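Local structure of adenylate kinase (Desulfovibrio gigas, 2XB4) at residues A[15-24]-A[211-222]; A[118-127]-A[135-143]. The protein probably catalyses the reversible transfer of the terminal phosphate of ATP to AMP, yielding two ADP, and carries a zinc ion in its LID domain. All blocks are in the same frame, centred on the assembly; numbering follows the deposited sequence.

Contact 1 of 2, residues A[15-24]-A[211-222]; sequences TQGNLVKDKY and IDSIKDTLLAQL
Gln16 reaches across from helix 15-24 and settles as a knob in a hole formed by Ile211, Ile214, Lys215 and Leu218 of helix 211-222. Its chain folds over at chi2 (-55°), which swings the amide in against the partner helix instead of along its own. There the amide carbon CD rests on the methyl CG2 of Ile214 at 3.8 Å, the two side chains crossing at about a right angle. No hydrogen bond spans the two helices. Gln16 NE2 lies against Lys215 CA at 3.6 Å, a buried nitrogen for which the model offers no acceptor, so a polar group is being used here largely for its shape.

Apolar contacts continue the seam. Val20 turns CG1 to Leu222 CD1, 3.9 Å away, and beyond it the CE2 side of the Tyr24 ring meets the same leucine methyl, with OH of Tyr24 lying 3.8 Å from Leu222 CB. The segment axes approach to 10.7 Å and cross at -42°, running broadly in the same direction. This pairing is part of the P-loop kinase fold: the helix that follows the phosphate-binding loop packs beside the C-terminal helix on one side of the parallel sheet. Ile214 and Leu218 touch Leu205 of strand 201-206, while Leu218 and Leu222 also reach Ile110 and Phe108 of strand 108-113.

Toward solvent, aliphatic parts of lysines take over. Leu19 CD1 sits 3.7 Å from Lys215 CG, and the lysine chain, bent at chi3, carries its ammonium away from the partner helix. Lys23 CG similarly lies 4.1 Å from Leu219 CD2. At the N-terminal end of 15-24, OG1 of Thr15, predicted to bind ATP, is hydrogen-bonded to NE2 of His135 of the second subunit.

Contact 2 of 2, residues A[118-127]-A[135-143]; sequences VAKNRIMGRR and HPNNIFIDA. Unlike the reference sequence in segment 135-143: Asp142 (reference Glu). With ZN (zinc ion), chain B; SRT (S,R meso-tartaric acid), chain C.
Asn138 grips helix 118-124 by donating from ND2 to Arg122 O, a bond of 2.8 Å that is nearly straight (164°); the nitrogen lies on a lone pair in the carbonyl plane of Arg122, with that oxygen also in the plane of the Asn138 amide. The amide's other end is engaged too: OD1 accepts from Phe140 N, closing an Asx turn. A chi1 of -165°, which sets CG opposite the backbone N, carries the amide across to the helix, where these two bonds fix its rotation. Backbone bonds on either side of the single bridge between Arg126 and Asn138 zip the segments together, Ile139 N to Gly125 O at 2.9 Å and Arg127 N to Asn137 O at 3.1 Å. Gly125 has no side chain, and the Asn138 amide lies against its backbone, OD1 3.4 Å from Gly125 CA.

Water 1 adds a polar link, accepting from Arg122 NE and donating to Phe140 O.

In the conformer described, one of two, the Phe140 ring turns a face to Asn121 CB, though the modelled approach is too close to trust in detail. Ile141 CG1 rests over one face of the Arg122 guanidinium, 4.0 Å from NE of Arg122. Ile139 likewise covers a face of the Arg127 guanidinium, whose NH1 donates to both Met124 O and Arg126 O, which holds the group flat.

Arg126, predicted to bind ATP, sets NH2 2.9 Å from tartrate O1, near the guanidinium plane, while its NH1 pairs with Asp164. His135 ND1 binds zinc with Cys129, Cys151 and Cys154, in a region that, as in zinc-containing relatives, probably belongs to the LID closing over the phosphoryl-transfer site. The contact joins helix 116-124, packed against helix 167-177, to the loop between strands 128-129 and 158-159, where Arg127 and Asn137 touch Leu158.

Contact 1 joins two helices packed side by side on the same side of the parallel sheet, whereas contact 2 sits farther out, where a helix gives way to the zinc-bearing loop; they share no helix or strand. Both are partly buried: contact 1 turns its apolar side to the sheet and keeps lysines at its margin, while contact 2 combines buried Gly125, Arg126, Asn137 and Asn138 with exposed Ile139 and Phe140. Side-chain packing without a crossing hydrogen bond serves the first; backbone pairing, an asparagine bridge and water serve the second. Contact 2 reaches the tartrate through Arg126, while the Thr15 side chain of contact 1 lies about 5 Å from it. Both touch the second subunit.

Contact 1 of 2, residues A[15-24]-A[211-222]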
# COMPACT_ATOMS: atom_id res chain seq x y z
N THR A 15 4.77 19.22 -11.29
CA THR A 15 3.66 19.75 -12.04
C THR A 15 3.99 21.04 -12.75
O THR A 15 3.68 21.20 -13.93
CB THR A 15 2.44 19.95 -11.14
OG1 THR A 15 2.14 18.70 -10.52
CG2 THR A 15 1.22 20.37 -11.97
N GLN A 16 4.59 21.98 -12.02
CA GLN A 16 4.98 23.28 -12.59
C GLN A 16 6.07 23.16 -13.61
O GLN A 16 5.99 23.80 -14.67
CB GLN A 16 5.40 24.32 -11.51
CG GLN A 16 4.30 24.70 -10.53
CD GLN A 16 3.03 25.21 -11.27
OE1 GLN A 16 1.93 24.82 -10.89
NE2 GLN A 16 3.19 26.05 -12.32
N GLY A 17 7.08 22.34 -13.33
CA GLY A 17 8.14 22.09 -14.30
C GLY A 17 7.63 21.49 -15.59
O GLY A 17 8.01 21.91 -16.70
N ASN A 18 6.76 20.50 -15.47
CA ASN A 18 6.10 19.92 -16.66
C ASN A 18 5.40 20.97 -17.50
O ASN A 18 5.52 20.94 -18.70
CB ASN A 18 5.11 18.83 -16.25
CG ASN A 18 4.55 18.08 -17.45
OD1 ASN A 18 3.37 18.17 -17.72
ND2 ASN A 18 5.40 17.37 -18.17
N LEU A 19 4.68 21.89 -16.87
CA LEU A 19 3.99 22.94 -17.61
C LEU A 19 4.99 23.83 -18.38
O LEU A 19 4.77 24.14 -19.55
CB LEU A 19 3.08 23.76 -16.68
CG LEU A 19 1.82 22.98 -16.21
CD1 LEU A 19 1.24 23.77 -15.02
CD2 LEU A 19 0.70 22.75 -17.28
N VAL A 20 6.13 24.12 -17.77
CA VAL A 20 7.11 25.03 -18.37
C VAL A 20 7.76 24.31 -19.53
O VAL A 20 7.87 24.85 -20.61
CB VAL A 20 8.20 25.43 -17.35
CG1 VAL A 20 9.41 26.14 -18.05
CG2 VAL A 20 7.62 26.32 -16.24
N LYS A 21 8.12 23.05 -19.33
CA LYS A 21 8.82 22.29 -20.35
C LYS A 21 7.97 22.05 -21.62
O LYS A 21 8.49 22.08 -22.73
CB LYS A 21 9.44 21.01 -19.76
CG LYS A 21 8.63 19.79 -19.77
CD LYS A 21 8.82 19.05 -21.02
CE LYS A 21 8.58 17.62 -20.90
NZ LYS A 21 7.15 17.33 -20.94
N ASP A 22 6.66 21.85 -21.43
CA ASP A 22 5.69 21.73 -22.55
C ASP A 22 5.54 23.02 -23.29
O ASP A 22 5.55 23.05 -24.52
CB ASP A 22 4.32 21.26 -22.03
CG ASP A 22 4.25 19.71 -21.91
OD1 ASP A 22 5.23 18.99 -22.32
OD2 ASP A 22 3.20 19.18 -21.44
N LYS A 23 5.38 24.11 -22.56
CA LYS A 23 5.18 25.45 -23.21
C LYS A 23 6.41 25.84 -24.03
O LYS A 23 6.28 26.38 -25.10
CB LYS A 23 4.90 26.55 -22.16
CG LYS A 23 3.89 27.64 -22.55
CD LYS A 23 4.37 28.48 -23.77
CE LYS A 23 3.24 29.32 -24.43
NZ LYS A 23 2.54 30.17 -23.41
N TYR A 24 7.62 25.57 -23.54
CA TYR A 24 8.83 26.08 -24.20
C TYR A 24 9.62 25.00 -24.95
O TYR A 24 10.73 25.30 -25.46
CB TYR A 24 9.69 26.94 -23.24
CG TYR A 24 8.94 28.20 -22.84
CD1 TYR A 24 8.86 29.31 -23.71
CD2 TYR A 24 8.25 28.29 -21.63
CE1 TYR A 24 8.12 30.48 -23.36
CE2 TYR A 24 7.52 29.44 -21.28
CZ TYR A 24 7.46 30.53 -22.14
OH TYR A 24 6.71 31.65 -21.76
N ILE A 211 -2.98 25.85 -8.44
CA ILE A 211 -2.14 25.31 -9.56
C ILE A 211 -2.20 26.32 -10.74
O ILE A 211 -1.16 26.67 -11.31
CB ILE A 211 -2.49 23.79 -10.06
CG1 ILE A 211 -2.18 22.70 -9.00
CG2 ILE A 211 -1.80 23.42 -11.43
CD1 ILE A 211 -2.83 21.30 -9.32
N ASP A 212 -3.43 26.79 -11.06
CA ASP A 212 -3.71 27.80 -12.09
C ASP A 212 -3.07 29.17 -11.85
O ASP A 212 -2.43 29.71 -12.77
CB ASP A 212 -5.23 28.00 -12.31
CG ASP A 212 -5.78 27.07 -13.35
OD1 ASP A 212 -4.97 26.26 -13.83
OD2 ASP A 212 -6.99 27.15 -13.70
N SER A 213 -3.26 29.74 -10.66
CA SER A 213 -2.65 31.03 -10.34
C SER A 213 -1.08 31.04 -10.45
O SER A 213 -0.48 31.94 -11.05
CB SER A 213 -3.15 31.51 -8.98
OG SER A 213 -2.45 32.67 -8.58
N ILE A 214 -0.41 30.04 -9.85
CA ILE A 214 1.06 29.91 -9.95
C ILE A 214 1.49 29.83 -11.43
O ILE A 214 2.32 30.64 -11.87
CB ILE A 214 1.58 28.70 -9.18
CG1 ILE A 214 1.36 28.88 -7.67
CG2 ILE A 214 3.07 28.56 -9.43
CD1 ILE A 214 1.22 27.55 -6.87
N LYS A 215 0.87 28.90 -12.19
CA LYS A 215 1.13 28.73 -13.62
C LYS A 215 1.00 30.04 -14.44
O LYS A 215 1.85 30.30 -15.32
CB LYS A 215 0.25 27.63 -14.24
CG LYS A 215 0.66 27.35 -15.72
CD LYS A 215 -0.44 26.70 -16.59
CE LYS A 215 -1.72 27.51 -16.64
NZ LYS A 215 -2.64 26.96 -17.67
N ASP A 216 -0.06 30.82 -14.19
CA ASP A 216 -0.23 32.16 -14.80
C ASP A 216 0.95 33.13 -14.54
O ASP A 216 1.56 33.60 -15.48
CB ASP A 216 -1.57 32.78 -14.37
CG ASP A 216 -2.77 32.16 -15.08
OD1 ASP A 216 -2.58 31.40 -16.06
OD2 ASP A 216 -3.92 32.40 -14.63
N THR A 217 1.25 33.45 -13.27
CA THR A 217 2.42 34.30 -12.87
C THR A 217 3.79 33.82 -13.45
O THR A 217 4.66 34.61 -13.80
CB THR A 217 2.56 34.30 -11.32
OG1 THR A 217 1.28 34.04 -10.72
CG2 THR A 217 3.15 35.61 -10.82
N LEU A 218 3.96 32.49 -13.53
CA LEU A 218 5.19 31.89 -14.00
C LEU A 218 5.36 32.03 -15.49
O LEU A 218 6.38 32.52 -15.96
CB LEU A 218 5.17 30.42 -13.69
CG LEU A 218 6.44 29.62 -13.64
CD1 LEU A 218 6.25 28.34 -14.37
CD2 LEU A 218 7.77 30.31 -14.01
N LEU A 219 4.37 31.53 -16.23
CA LEU A 219 4.31 31.64 -17.69
C LEU A 219 4.31 33.12 -18.15
O LEU A 219 4.71 33.40 -19.29
CB LEU A 219 3.13 30.82 -18.28
CG LEU A 219 3.28 29.37 -18.80
CD1 LEU A 219 4.09 28.38 -17.95
CD2 LEU A 219 1.89 28.77 -19.13
N ALA A 220 3.88 34.04 -17.27
CA ALA A 220 3.97 35.50 -17.54
C ALA A 220 5.43 35.96 -17.38
O ALA A 220 5.94 36.68 -18.24
CB ALA A 220 3.05 36.32 -16.65
N GLN A 221 6.12 35.56 -16.31
CA GLN A 221 7.49 36.08 -16.12
C GLN A 221 8.59 35.42 -16.98
O GLN A 221 9.72 35.90 -16.98
CB GLN A 221 7.90 36.12 -14.67
CG GLN A 221 6.84 36.67 -13.74
CD GLN A 221 7.17 36.36 -12.28
OE1 GLN A 221 8.28 36.68 -11.79
NE2 GLN A 221 6.23 35.71 -11.59
N LEU A 222 8.26 34.35 -17.69
CA LEU A 222 9.15 33.75 -18.71
C LEU A 222 8.87 34.28 -20.11
O LEU A 222 9.77 34.34 -20.98
CB LEU A 222 8.95 32.22 -18.76
CG LEU A 222 9.18 31.39 -17.51
CD1 LEU A 222 8.67 29.95 -17.64
CD2 LEU A 222 10.64 31.39 -17.16

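Contact 2 of 2, residues A[118-127]-A[135-143]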
# COMPACT_ATOMS: atom_id res chain seq x y z
N VAL A 118 4.17 24.01 6.21
CA VAL A 118 3.14 23.96 5.15
C VAL A 118 3.43 22.81 4.16
O VAL A 118 2.56 22.00 3.87
CB VAL A 118 2.92 25.28 4.44
CG1 VAL A 118 1.93 25.09 3.27
CG2 VAL A 118 2.38 26.39 5.47
N ALA A 119 4.68 22.75 3.67
CA ALA A 119 5.13 21.67 2.79
C ALA A 119 4.85 20.27 3.45
O ALA A 119 4.33 19.35 2.80
CB ALA A 119 6.61 21.91 2.46
N LYS A 120 5.25 20.09 4.72
CA LYS A 120 5.06 18.77 5.38
C LYS A 120 3.58 18.46 5.46
O LYS A 120 3.16 17.33 5.21
CB LYS A 120 5.74 18.78 6.77
CG LYS A 120 5.52 17.50 7.58
CD LYS A 120 6.23 17.54 8.88
CE LYS A 120 5.95 16.26 9.58
NZ LYS A 120 6.38 16.36 10.98
N ASN A 121 2.78 19.42 5.90
CA ASN A 121 1.33 19.17 5.98
C ASN A 121 0.66 18.88 4.65
O ASN A 121 -0.19 18.01 4.55
CB ASN A 121 0.64 20.34 6.64
CG ASN A 121 0.80 20.29 8.16
OD1 ASN A 121 0.92 19.20 8.77
ND2 ASN A 121 0.84 21.43 8.77
N ARG A 122 1.09 19.56 3.61
CA ARG A 122 0.58 19.17 2.27
C ARG A 122 0.92 17.74 1.86
O ARG A 122 0.11 17.13 1.15
CB ARG A 122 1.08 20.11 1.20
CG ARG A 122 0.42 21.42 1.31
CD ARG A 122 0.87 22.37 0.21
NE ARG A 122 0.03 23.57 0.42
CZ ARG A 122 -0.47 24.34 -0.54
NH1 ARG A 122 -0.23 24.04 -1.81
NH2 ARG A 122 -1.25 25.39 -0.22
N ILE A 123 2.12 17.22 2.20
CA ILE A 123 2.42 15.85 1.86
C ILE A 123 1.51 14.92 2.72
O ILE A 123 0.92 13.97 2.20
CB ILE A 123 3.88 15.54 2.16
CG1 ILE A 123 4.81 16.39 1.26
CG2 ILE A 123 4.21 14.02 2.06
CD1 ILE A 123 6.27 16.58 1.86
N MET A 124 1.48 15.15 4.05
CA MET A 124 0.78 14.18 4.97
C MET A 124 -0.72 14.24 4.74
O MET A 124 -1.39 13.26 4.99
CB MET A 124 1.07 14.53 6.47
CG MET A 124 2.59 14.41 6.75
SD MET A 124 2.92 14.49 8.48
CE MET A 124 2.14 13.00 9.09
N GLY A 125 -1.21 15.35 4.20
CA GLY A 125 -2.68 15.56 4.03
C GLY A 125 -3.27 14.88 2.79
O GLY A 125 -4.52 14.77 2.62
N ARG A 126 -2.42 14.37 1.91
CA ARG A 126 -2.94 13.72 0.68
C ARG A 126 -3.80 12.49 1.01
O ARG A 126 -3.39 11.66 1.86
CB ARG A 126 -1.77 13.23 -0.16
CG ARG A 126 -0.76 14.35 -0.73
CD ARG A 126 0.56 13.72 -1.22
NE ARG A 126 1.38 14.75 -1.86
CZ ARG A 126 2.69 14.65 -2.08
NH1 ARG A 126 3.32 13.52 -1.74
NH2 ARG A 126 3.37 15.67 -2.67
N ARG A 127 -4.90 12.32 0.31
CA ARG A 127 -5.81 11.14 0.49
C ARG A 127 -6.06 10.63 -0.91
O ARG A 127 -6.30 11.43 -1.80
CB ARG A 127 -7.14 11.52 1.15
CG ARG A 127 -6.89 11.93 2.69
CD ARG A 127 -6.36 10.72 3.56
NE ARG A 127 -6.17 11.08 4.97
CZ ARG A 127 -5.07 11.64 5.51
NH1 ARG A 127 -4.02 11.96 4.75
NH2 ARG A 127 -5.07 11.94 6.81
N HIS A 135 -7.96 11.59 -8.77
CA HIS A 135 -8.91 12.60 -8.12
C HIS A 135 -8.23 13.33 -6.93
O HIS A 135 -8.02 12.70 -5.93
CB HIS A 135 -10.19 11.89 -7.57
CG HIS A 135 -11.09 11.33 -8.66
ND1 HIS A 135 -12.15 10.49 -8.39
CD2 HIS A 135 -11.11 11.55 -10.00
CE1 HIS A 135 -12.75 10.16 -9.53
NE2 HIS A 135 -12.15 10.81 -10.52
N PRO A 136 -7.91 14.64 -7.05
CA PRO A 136 -7.10 15.24 -5.96
C PRO A 136 -7.90 15.46 -4.67
O PRO A 136 -9.00 16.05 -4.71
CB PRO A 136 -6.58 16.59 -6.57
CG PRO A 136 -6.66 16.41 -8.07
CD PRO A 136 -8.00 15.54 -8.22
N ASN A 137 -7.39 14.98 -3.54
CA ASN A 137 -8.01 15.21 -2.22
C ASN A 137 -6.88 15.49 -1.24
O ASN A 137 -5.89 14.76 -1.24
CB ASN A 137 -8.77 13.97 -1.68
CG ASN A 137 -10.09 13.65 -2.52
OD1 ASN A 137 -10.03 12.94 -3.58
ND2 ASN A 137 -11.22 14.12 -2.06
N ASN A 138 -7.06 16.51 -0.40
CA ASN A 138 -6.01 16.82 0.53
C ASN A 138 -6.67 17.50 1.73
O ASN A 138 -7.23 18.60 1.58
CB ASN A 138 -4.92 17.71 -0.09
CG ASN A 138 -3.66 17.74 0.75
OD1 ASN A 138 -3.71 18.10 1.98
ND2 ASN A 138 -2.52 17.34 0.14
N ILE A 139 -6.55 16.88 2.91
CA ILE A 139 -7.11 17.46 4.11
C ILE A 139 -6.48 18.84 4.50
O ILE A 139 -7.10 19.60 5.18
CB ILE A 139 -7.16 16.44 5.33
CG1 ILE A 139 -5.76 16.00 5.84
CG2 ILE A 139 -7.92 15.19 4.96
CD1 ILE A 139 -5.84 15.40 7.29
N PHE A 140 -5.31 19.19 3.98
CA PHE A 140 -4.62 20.43 4.36
C PHE A 140 -4.67 21.51 3.27
O PHE A 140 -4.05 22.58 3.42
CB PHE A 140 -3.15 20.13 4.79
CG PHE A 140 -2.45 21.29 5.53
CD1 PHE A 140 -2.71 21.56 6.90
CD2 PHE A 140 -1.52 22.12 4.85
CE1 PHE A 140 -2.06 22.64 7.53
CE2 PHE A 140 -0.89 23.22 5.51
CZ PHE A 140 -1.14 23.47 6.81
N ILE A 141 -5.38 21.25 2.17
CA ILE A 141 -5.46 22.22 1.05
C ILE A 141 -6.99 22.48 0.83
O ILE A 141 -7.73 21.57 0.34
CB ILE A 141 -4.81 21.69 -0.25
CG1 ILE A 141 -3.30 21.36 -0.09
CG2 ILE A 141 -4.93 22.71 -1.32
CD1 ILE A 141 -2.66 20.85 -1.40
N ASP A 142 -7.43 23.65 1.26
CA ASP A 142 -8.91 23.94 1.37
C ASP A 142 -9.58 23.69 0.03
O ASP A 142 -10.66 23.15 0.04
CB ASP A 142 -9.33 25.35 1.86
CG ASP A 142 -10.71 25.31 2.75
OD1 ASP A 142 -10.73 24.75 3.86
OD2 ASP A 142 -11.80 25.85 2.46
N ALA A 143 -8.96 24.10 -1.10
CA ALA A 143 -9.68 23.98 -2.41
C ALA A 143 -9.97 22.53 -2.84
O ALA A 143 -10.88 22.27 -3.69
CB ALA A 143 -8.94 24.70 -3.52
ZN ZN B . -12.76 9.81 -6.58
O1 SRT C . 4.24 18.09 -3.96
O11 SRT C . 4.30 17.70 -6.19
C1 SRT C . 4.78 17.69 -5.03
C2 SRT C . 6.20 17.46 -4.76
O2 SRT C . 6.58 16.57 -3.73
C3 SRT C . 7.19 17.97 -5.75
O3 SRT C . 7.21 19.22 -5.01
C4 SRT C . 8.51 17.34 -5.64
O4 SRT C . 8.70 16.32 -6.32
O41 SRT C . 9.35 17.86 -4.89
O HOH W 1 -1.77 24.32 2.56
O HOH W 2 -5.21 13.02 -3.89